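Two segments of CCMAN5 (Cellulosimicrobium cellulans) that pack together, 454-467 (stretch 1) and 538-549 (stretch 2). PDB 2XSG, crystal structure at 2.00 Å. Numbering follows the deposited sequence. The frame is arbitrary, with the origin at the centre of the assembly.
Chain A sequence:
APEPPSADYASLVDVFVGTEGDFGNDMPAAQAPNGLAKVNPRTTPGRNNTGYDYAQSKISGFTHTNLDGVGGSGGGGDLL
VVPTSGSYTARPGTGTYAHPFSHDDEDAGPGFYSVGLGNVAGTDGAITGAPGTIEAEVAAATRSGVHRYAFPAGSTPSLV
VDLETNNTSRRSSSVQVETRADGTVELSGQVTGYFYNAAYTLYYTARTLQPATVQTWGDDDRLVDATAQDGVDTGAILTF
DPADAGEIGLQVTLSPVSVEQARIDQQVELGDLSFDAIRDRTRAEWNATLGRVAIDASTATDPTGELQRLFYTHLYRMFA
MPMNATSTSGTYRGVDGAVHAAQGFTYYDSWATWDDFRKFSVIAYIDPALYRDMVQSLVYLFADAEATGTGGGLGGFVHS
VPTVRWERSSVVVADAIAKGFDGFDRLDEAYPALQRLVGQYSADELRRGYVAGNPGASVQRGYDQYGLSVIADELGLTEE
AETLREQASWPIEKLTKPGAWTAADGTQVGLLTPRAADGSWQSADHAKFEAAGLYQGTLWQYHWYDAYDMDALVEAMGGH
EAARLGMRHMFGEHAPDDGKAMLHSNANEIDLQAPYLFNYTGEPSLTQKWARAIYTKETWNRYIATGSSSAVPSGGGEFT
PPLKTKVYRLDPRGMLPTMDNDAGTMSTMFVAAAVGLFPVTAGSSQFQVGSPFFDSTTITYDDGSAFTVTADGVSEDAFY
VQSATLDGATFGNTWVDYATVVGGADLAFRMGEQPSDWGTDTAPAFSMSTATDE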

# COMPACT_ATOMS: atom_id res chain seq x y z
N ASN A 454 -10.44 18.51 19.52
CA ASN A 454 -9.95 17.44 18.66
C ASN A 454 -10.53 17.54 17.23
O ASN A 454 -11.37 16.75 16.85
CB ASN A 454 -10.22 16.06 19.29
CG ASN A 454 -9.34 14.95 18.71
OD1 ASN A 454 -8.88 15.02 17.57
ND2 ASN A 454 -9.12 13.91 19.50
N PRO A 455 -10.07 18.54 16.44
CA PRO A 455 -10.64 18.72 15.11
C PRO A 455 -10.41 17.51 14.20
O PRO A 455 -11.22 17.23 13.33
CB PRO A 455 -9.92 19.98 14.58
CG PRO A 455 -8.66 20.06 15.38
CD PRO A 455 -9.02 19.53 16.74
N GLY A 456 -9.33 16.77 14.44
CA GLY A 456 -8.98 15.62 13.61
C GLY A 456 -9.96 14.48 13.75
O GLY A 456 -10.41 13.91 12.75
N ALA A 457 -10.30 14.14 15.00
CA ALA A 457 -11.25 13.08 15.26
C ALA A 457 -12.64 13.43 14.70
O ALA A 457 -13.37 12.55 14.23
CB ALA A 457 -11.33 12.79 16.78
N SER A 458 -13.00 14.72 14.76
CA SER A 458 -14.29 15.21 14.23
C SER A 458 -14.41 15.03 12.73
O SER A 458 -15.35 14.40 12.27
CB SER A 458 -14.54 16.68 14.60
OG SER A 458 -14.61 16.86 16.02
N VAL A 459 -13.46 15.57 11.96
CA VAL A 459 -13.50 15.44 10.50
C VAL A 459 -13.45 13.97 10.07
O VAL A 459 -14.06 13.58 9.08
CB VAL A 459 -12.38 16.25 9.74
CG1 VAL A 459 -12.58 17.77 9.89
CG2 VAL A 459 -11.01 15.84 10.21
N GLN A 460 -12.72 13.15 10.83
CA GLN A 460 -12.60 11.73 10.51
C GLN A 460 -13.91 10.99 10.67
O GLN A 460 -14.28 10.23 9.80
CB GLN A 460 -11.49 11.08 11.34
CG GLN A 460 -10.10 11.40 10.76
CD GLN A 460 -9.00 10.74 11.55
OE1 GLN A 460 -8.76 9.55 11.40
NE2 GLN A 460 -8.32 11.51 12.38
N ARG A 461 -14.60 11.22 11.79
CA ARG A 461 -15.90 10.62 12.01
C ARG A 461 -16.90 11.12 10.96
O ARG A 461 -17.80 10.39 10.54
CB ARG A 461 -16.41 10.94 13.44
CG ARG A 461 -17.82 10.43 13.75
CD ARG A 461 -18.02 10.24 15.24
NE ARG A 461 -17.20 9.13 15.73
CZ ARG A 461 -16.81 8.96 16.99
NH1 ARG A 461 -17.18 9.81 17.94
NH2 ARG A 461 -16.05 7.92 17.31
N GLY A 462 -16.74 12.36 10.54
CA GLY A 462 -17.61 12.94 9.52
C GLY A 462 -17.55 12.11 8.26
O GLY A 462 -18.59 11.72 7.71
N TYR A 463 -16.33 11.81 7.79
CA TYR A 463 -16.16 11.00 6.59
C TYR A 463 -16.64 9.54 6.82
O TYR A 463 -17.29 8.96 5.96
CB TYR A 463 -14.71 11.04 6.12
CG TYR A 463 -14.51 10.94 4.62
CD1 TYR A 463 -15.40 10.20 3.82
CD2 TYR A 463 -13.43 11.55 4.00
CE1 TYR A 463 -15.22 10.10 2.44
CE2 TYR A 463 -13.23 11.44 2.61
CZ TYR A 463 -14.14 10.71 1.84
OH TYR A 463 -13.97 10.59 0.47
N ASP A 464 -16.33 8.97 7.99
CA ASP A 464 -16.82 7.64 8.34
C ASP A 464 -18.33 7.55 8.30
O ASP A 464 -18.87 6.57 7.78
CB ASP A 464 -16.36 7.25 9.75
CG ASP A 464 -14.93 6.77 9.78
OD1 ASP A 464 -14.39 6.37 8.72
OD2 ASP A 464 -14.34 6.80 10.88
N GLN A 465 -18.99 8.58 8.84
CA GLN A 465 -20.45 8.61 8.89
C GLN A 465 -21.08 8.82 7.52
O GLN A 465 -22.11 8.18 7.20
CB GLN A 465 -20.94 9.66 9.89
CG GLN A 465 -20.67 9.32 11.35
CD GLN A 465 -21.13 10.43 12.28
OE1 GLN A 465 -20.97 11.60 11.97
NE2 GLN A 465 -21.73 10.06 13.42
N TYR A 466 -20.46 9.66 6.69
CA TYR A 466 -20.87 9.70 5.29
C TYR A 466 -20.85 8.28 4.68
O TYR A 466 -21.82 7.86 4.05
CB TYR A 466 -20.02 10.68 4.43
CG TYR A 466 -20.25 10.42 2.95
CD1 TYR A 466 -21.44 10.79 2.32
CD2 TYR A 466 -19.30 9.71 2.20
CE1 TYR A 466 -21.67 10.49 0.97
CE2 TYR A 466 -19.51 9.42 0.85
CZ TYR A 466 -20.69 9.80 0.25
OH TYR A 466 -20.90 9.50 -1.08
N GLY A 467 -19.75 7.55 4.87
CA GLY A 467 -19.63 6.19 4.31
C GLY A 467 -20.66 5.22 4.85
O GLY A 467 -21.30 4.48 4.10
N THR A 538 -1.30 19.08 9.46
CA THR A 538 -1.59 20.43 9.91
C THR A 538 -3.07 20.71 9.70
O THR A 538 -3.75 19.99 8.94
CB THR A 538 -0.82 21.48 9.09
OG1 THR A 538 -1.39 21.57 7.78
CG2 THR A 538 0.67 21.14 8.98
N LEU A 539 -3.57 21.77 10.32
CA LEU A 539 -4.95 22.20 10.12
C LEU A 539 -5.27 22.54 8.65
O LEU A 539 -6.30 22.14 8.14
CB LEU A 539 -5.34 23.34 11.07
CG LEU A 539 -5.44 22.88 12.54
CD1 LEU A 539 -5.24 24.03 13.49
CD2 LEU A 539 -6.74 22.15 12.83
N TRP A 540 -4.37 23.25 7.96
CA TRP A 540 -4.55 23.51 6.52
C TRP A 540 -4.72 22.23 5.71
O TRP A 540 -5.50 22.20 4.74
CB TRP A 540 -3.38 24.28 5.94
CG TRP A 540 -3.45 25.77 6.08
CD1 TRP A 540 -2.85 26.53 7.02
CD2 TRP A 540 -4.17 26.67 5.22
NE1 TRP A 540 -3.14 27.86 6.82
CE2 TRP A 540 -3.95 27.97 5.72
CE3 TRP A 540 -4.98 26.50 4.10
CZ2 TRP A 540 -4.50 29.10 5.12
CZ3 TRP A 540 -5.53 27.64 3.50
CH2 TRP A 540 -5.29 28.92 4.02
N GLN A 541 -4.01 21.17 6.10
CA GLN A 541 -4.04 19.89 5.37
C GLN A 541 -5.32 19.11 5.72
O GLN A 541 -6.03 18.60 4.84
CB GLN A 541 -2.77 19.09 5.67
CG GLN A 541 -1.49 19.74 5.08
CD GLN A 541 -0.19 19.29 5.74
OE1 GLN A 541 -0.19 18.43 6.62
NE2 GLN A 541 0.94 19.88 5.30
N TYR A 542 -5.63 19.04 7.02
CA TYR A 542 -6.88 18.45 7.48
C TYR A 542 -8.13 19.26 7.15
O TYR A 542 -9.23 18.71 7.13
CB TYR A 542 -6.82 18.20 8.99
CG TYR A 542 -6.22 16.89 9.39
CD1 TYR A 542 -4.84 16.73 9.54
CD2 TYR A 542 -7.04 15.80 9.65
CE1 TYR A 542 -4.30 15.50 9.94
CE2 TYR A 542 -6.51 14.58 10.04
CZ TYR A 542 -5.15 14.44 10.19
OH TYR A 542 -4.68 13.21 10.58
N HIS A 543 -7.98 20.56 6.89
CA HIS A 543 -9.12 21.40 6.50
C HIS A 543 -10.04 20.78 5.42
O HIS A 543 -11.28 20.86 5.51
CB HIS A 543 -8.69 22.81 6.07
CG HIS A 543 -9.84 23.69 5.70
ND1 HIS A 543 -10.11 24.06 4.40
CD2 HIS A 543 -10.84 24.22 6.45
CE1 HIS A 543 -11.21 24.80 4.36
NE2 HIS A 543 -11.67 24.91 5.60
N TRP A 544 -9.40 20.15 4.43
CA TRP A 544 -10.06 19.62 3.23
C TRP A 544 -10.56 18.18 3.42
O TRP A 544 -11.03 17.57 2.47
CB TRP A 544 -9.10 19.68 2.02
CG TRP A 544 -8.40 21.01 1.88
CD1 TRP A 544 -7.12 21.31 2.24
CD2 TRP A 544 -8.96 22.22 1.34
NE1 TRP A 544 -6.84 22.64 1.96
CE2 TRP A 544 -7.96 23.22 1.42
CE3 TRP A 544 -10.21 22.56 0.81
CZ2 TRP A 544 -8.17 24.53 0.99
CZ3 TRP A 544 -10.43 23.87 0.39
CH2 TRP A 544 -9.41 24.84 0.49
N TYR A 545 -10.48 17.65 4.65
CA TYR A 545 -10.71 16.22 4.87
C TYR A 545 -12.08 15.71 4.45
O TYR A 545 -12.20 14.59 3.90
CB TYR A 545 -10.43 15.82 6.33
CG TYR A 545 -10.20 14.34 6.52
CD1 TYR A 545 -11.26 13.46 6.77
CD2 TYR A 545 -8.91 13.81 6.46
CE1 TYR A 545 -11.03 12.09 6.96
CE2 TYR A 545 -8.68 12.44 6.65
CZ TYR A 545 -9.74 11.59 6.89
OH TYR A 545 -9.49 10.25 7.07
N ASP A 546 -13.11 16.51 4.71
CA ASP A 546 -14.47 16.04 4.48
C ASP A 546 -14.83 16.18 3.01
O ASP A 546 -15.65 17.00 2.60
CB ASP A 546 -15.44 16.71 5.47
CG ASP A 546 -15.25 16.19 6.89
OD1 ASP A 546 -14.73 15.06 7.03
OD2 ASP A 546 -15.62 16.89 7.85
N ALA A 547 -14.14 15.35 2.21
CA ALA A 547 -14.14 15.47 0.76
C ALA A 547 -15.45 15.06 0.09
O ALA A 547 -15.59 15.20 -1.14
CB ALA A 547 -12.96 14.68 0.16
N TYR A 548 -16.40 14.59 0.89
CA TYR A 548 -17.76 14.25 0.47
C TYR A 548 -18.68 15.47 0.44
O TYR A 548 -19.87 15.35 0.10
CB TYR A 548 -18.35 13.18 1.40
CG TYR A 548 -18.34 13.59 2.87
CD1 TYR A 548 -19.45 14.16 3.46
CD2 TYR A 548 -17.19 13.42 3.65
CE1 TYR A 548 -19.43 14.56 4.80
CE2 TYR A 548 -17.16 13.81 4.96
CZ TYR A 548 -18.28 14.37 5.54
OH TYR A 548 -18.21 14.75 6.85
N ASP A 549 -18.16 16.64 0.82
CA ASP A 549 -18.96 17.87 0.83
C ASP A 549 -18.16 19.16 0.68
O ASP A 549 -18.16 20.04 1.57
CB ASP A 549 -19.86 17.92 2.07
CG ASP A 549 -21.22 18.55 1.78
OD1 ASP A 549 -21.32 19.35 0.82
OD2 ASP A 549 -22.18 18.25 2.51

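At the centre of this contact Val-459 lies against two tyrosines. Its CG2 sits 3.9 Å from CB of Tyr-545 and 4.0 Å from CD2 of Tyr-542, meeting the latter ring at its edge, near the ring plane. Valine suits the spot: its branched, apolar side chain offers a methyl that touches both aromatic side chains. The CA-to-CB bonds of all three residues point toward the opposing stretch.

Most of the remaining apolar surface is aromatic. The ring of Tyr-463 is bordered by Tyr-545, Ala-547 and Tyr-548. Its CD2 lies 3.8 Å from CE1 of Tyr-545, its CE2 4.1 Å from CB of Ala-547, and CD2 of Tyr-548 stands over one face, 3.7 Å from CD1 of Tyr-463. The methyl of Ala-547 is a small apolar group that meets the ring of Tyr-463 in van der Waals contact. One turn further along the helix, Tyr-466 and Tyr-548 pair reciprocally. Their planes are nearly parallel, at 6°, but slid so far that the rings barely overlap; each ring instead receives the other residue's CB over its face. CB of Tyr-466 is 3.7 Å from the ring centroid of Tyr-548, and CB of Tyr-548 is 3.8 Å from that of Tyr-466. These are CH-pi contacts, in which a weakly polarised C-H group meets the electron-rich face of an aromatic ring.

The backbone makes these meetings possible. Stretch 1 is helical from Pro-455 onward, and contacts recur at Pro-455, Val-459, Gly-462 with its neighbour Tyr-463, and Tyr-466, steps of three or four residues that bring one side of the helix to stretch 2. Stretch 2 enters a short helix at Leu-539, just after Thr-538, and continues through two type I turns, Tyr-542 to Tyr-545 and Asp-546 to Asp-549. The chains come closest in register at Tyr-463 and Asp-546, whose CA atoms are 5.7 Å apart. Gly-462 permits a close approach here: an ideal CB on it would lie 2.6 Å from OH of Tyr-548, a clash, and 3.3 Å from OD2 of Asp-546.

Toward the start of the helix the packing is lighter. CG of Pro-455 meets CD2 of Leu-539 at 3.8 Å, two apolar groups covering one another. Proline is well suited to the first turn of a helix, where its nitrogen need not donate a hydrogen bond. Just before it, Asn-454 caps the helix, its OD1 accepting from N of Ala-457 at 3.1 Å; Thr-538 does the same for stretch 2, with OG1 accepting from N of Gln-541 at 3.1 Å.

No clear hydrogen bond joins the two stretches. CG of Gln-460 packs 3.9 Å from CZ of Tyr-545, while its NE2 gives a weak hydrogen bond to O of Gly-456, 3.2 Å away, within its own helix. The shortest approach between the stretches is from OD1 of Asp-546 to O of Val-459, 2.6 Å, and the geometry leaves its nature open.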